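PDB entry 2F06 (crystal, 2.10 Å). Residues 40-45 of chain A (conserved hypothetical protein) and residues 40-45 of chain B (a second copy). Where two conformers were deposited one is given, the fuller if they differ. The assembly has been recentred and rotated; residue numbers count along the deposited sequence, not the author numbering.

Chain A 40-45: AENADF
Chain B (40-45) AENADF

The two copies of AENADF meet almost symmetrically: the CA atoms of N42(A) and N42(B) are 4.1 Å apart, those of A43(A) and A43(B) 5.4 Å, while the 41-to-44 directions diverge by 107°. Together they bury 267 Å².

A40(B) is the last strand residue but one (phi/psi -97/112); its methyl points away from chain A and makes no contact; the CA-to-CB bond of A40(A) is sideways, and it too makes none.

E41(B), still extended at -118/161, has the largest covered area in chain B (64 Å²). Its CA-to-CB bond runs sideways, yet chi1 of 94°, between wells, chi2 m (-70°) and chi3 of -13° bring the carboxylate to chain A, where OE2 accepts a hydrogen bond from the backbone N of A43(A) at 2.8 Å. E41(A), with chi angles of 94°, -68° and -8°, returns the bond: its OE2 lies 2.5 Å from N of A43(B). A glutamate suits this place because it has the length to cross and an acceptor for a loop amide.

N42(B) leaves the strand at -125/-174. Its CA sits 3.3 Å from O of E41(A), a CA-H...O contact. With chi1 p (62°) and chi2 53°, its side chain organises its own loop: OD1 accepts from N of D44(B) at 2.7 Å and N of F45(B) at 2.9 Å, while its backbone N donates to O of F45(B) at 3.0 Å. Chain A repeats this pattern.

A43(B) turns the chain at -64/-25 and offers its amide to the glutamate; its CB lies 3.2 Å from OE2 of E41(A), beside the bonded amide.

D44(B) (-101/-43, chi1 m) barely touches chain A; its OD2 is hydrogen-bonded elsewhere in the structure.

F45(B) (-153/171) is buried but out of reach of chain A. Its chi1 is p (47°), whereas the conformer given for F45(A) has m (-53°).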

# COMPACT_ATOMS: atom_id res chain seq x y z
N ALA A 40 -1.77 -1.58 -7.40
CA ALA A 40 -1.19 -1.27 -6.08
C ALA A 40 -1.89 -2.16 -5.03
O ALA A 40 -3.03 -1.89 -4.69
CB ALA A 40 -1.40 0.17 -5.77
N GLU A 41 -1.22 -3.20 -4.51
CA GLU A 41 -1.87 -4.25 -3.71
C GLU A 41 -1.54 -4.23 -2.22
O GLU A 41 -0.46 -3.79 -1.81
CB GLU A 41 -1.52 -5.65 -4.28
CG GLU A 41 -0.29 -6.32 -3.61
CD GLU A 41 1.02 -5.61 -3.92
OE1 GLU A 41 1.03 -4.69 -4.75
OE2 GLU A 41 2.04 -5.95 -3.36
N ASN A 42 -2.45 -4.76 -1.41
CA ASN A 42 -2.08 -5.11 -0.07
C ASN A 42 -2.40 -6.61 0.10
O ASN A 42 -2.83 -7.28 -0.86
CB ASN A 42 -2.79 -4.19 0.92
CG ASN A 42 -4.32 -4.37 0.89
OD1 ASN A 42 -4.84 -5.52 1.00
ND2 ASN A 42 -5.05 -3.24 0.69
N ALA A 43 -2.20 -7.12 1.31
CA ALA A 43 -2.43 -8.54 1.63
C ALA A 43 -3.88 -8.99 1.32
O ALA A 43 -4.13 -10.16 1.14
CB ALA A 43 -2.09 -8.81 3.07
N ASP A 44 -4.84 -8.10 1.28
CA ASP A 44 -6.19 -8.63 1.17
C ASP A 44 -6.74 -8.30 -0.20
O ASP A 44 -7.46 -9.11 -0.81
CB ASP A 44 -7.19 -8.17 2.25
CG ASP A 44 -6.67 -8.29 3.65
OD1 ASP A 44 -6.06 -9.31 4.04
OD2 ASP A 44 -6.96 -7.34 4.42
N PHE A 45 -6.46 -7.09 -0.70
CA PHE A 45 -7.13 -6.55 -1.87
C PHE A 45 -6.12 -5.85 -2.73
O PHE A 45 -5.02 -5.54 -2.25
CB PHE A 45 -8.23 -5.55 -1.43
CG PHE A 45 -9.20 -6.11 -0.39
CD1 PHE A 45 -10.30 -6.81 -0.78
CD2 PHE A 45 -8.99 -5.93 0.96
CE1 PHE A 45 -11.18 -7.32 0.16
CE2 PHE A 45 -9.85 -6.39 1.89
CZ PHE A 45 -10.95 -7.12 1.50
N ALA B 40 1.68 -1.25 7.51
CA ALA B 40 1.16 -0.94 6.16
C ALA B 40 1.91 -1.85 5.16
O ALA B 40 3.11 -1.62 4.90
CB ALA B 40 1.48 0.53 5.82
N GLU B 41 1.20 -2.80 4.57
CA GLU B 41 1.83 -3.86 3.80
C GLU B 41 1.45 -3.88 2.32
O GLU B 41 0.39 -3.38 1.92
CB GLU B 41 1.49 -5.22 4.48
CG GLU B 41 0.25 -6.01 3.93
CD GLU B 41 -1.08 -5.32 4.28
OE1 GLU B 41 -1.09 -4.39 5.13
OE2 GLU B 41 -2.10 -5.69 3.68
N ASN B 42 2.29 -4.55 1.54
CA ASN B 42 1.98 -4.90 0.17
C ASN B 42 2.17 -6.44 0.09
O ASN B 42 2.40 -7.06 1.12
CB ASN B 42 2.89 -4.11 -0.78
CG ASN B 42 4.36 -4.43 -0.59
OD1 ASN B 42 4.75 -5.61 -0.62
ND2 ASN B 42 5.21 -3.38 -0.38
N ALA B 43 2.08 -7.04 -1.08
CA ALA B 43 2.23 -8.51 -1.18
C ALA B 43 3.64 -9.08 -0.78
O ALA B 43 3.75 -10.29 -0.47
CB ALA B 43 1.87 -9.01 -2.58
N ASP B 44 4.67 -8.27 -0.87
CA ASP B 44 6.02 -8.78 -0.68
C ASP B 44 6.53 -8.46 0.72
O ASP B 44 7.20 -9.29 1.34
CB ASP B 44 7.04 -8.21 -1.69
CG ASP B 44 6.73 -8.53 -3.12
OD1 ASP B 44 6.21 -9.62 -3.47
OD2 ASP B 44 7.08 -7.67 -3.98
N PHE B 45 6.30 -7.24 1.20
CA PHE B 45 6.86 -6.82 2.50
C PHE B 45 5.97 -5.74 3.12
O PHE B 45 5.03 -5.23 2.47
CB PHE B 45 8.32 -6.35 2.36
CG PHE B 45 8.49 -5.43 1.25
CD1 PHE B 45 8.15 -4.10 1.41
CD2 PHE B 45 8.85 -5.90 0.02
CE1 PHE B 45 8.20 -3.23 0.36
CE2 PHE B 45 8.91 -5.06 -1.04
CZ PHE B 45 8.58 -3.71 -0.87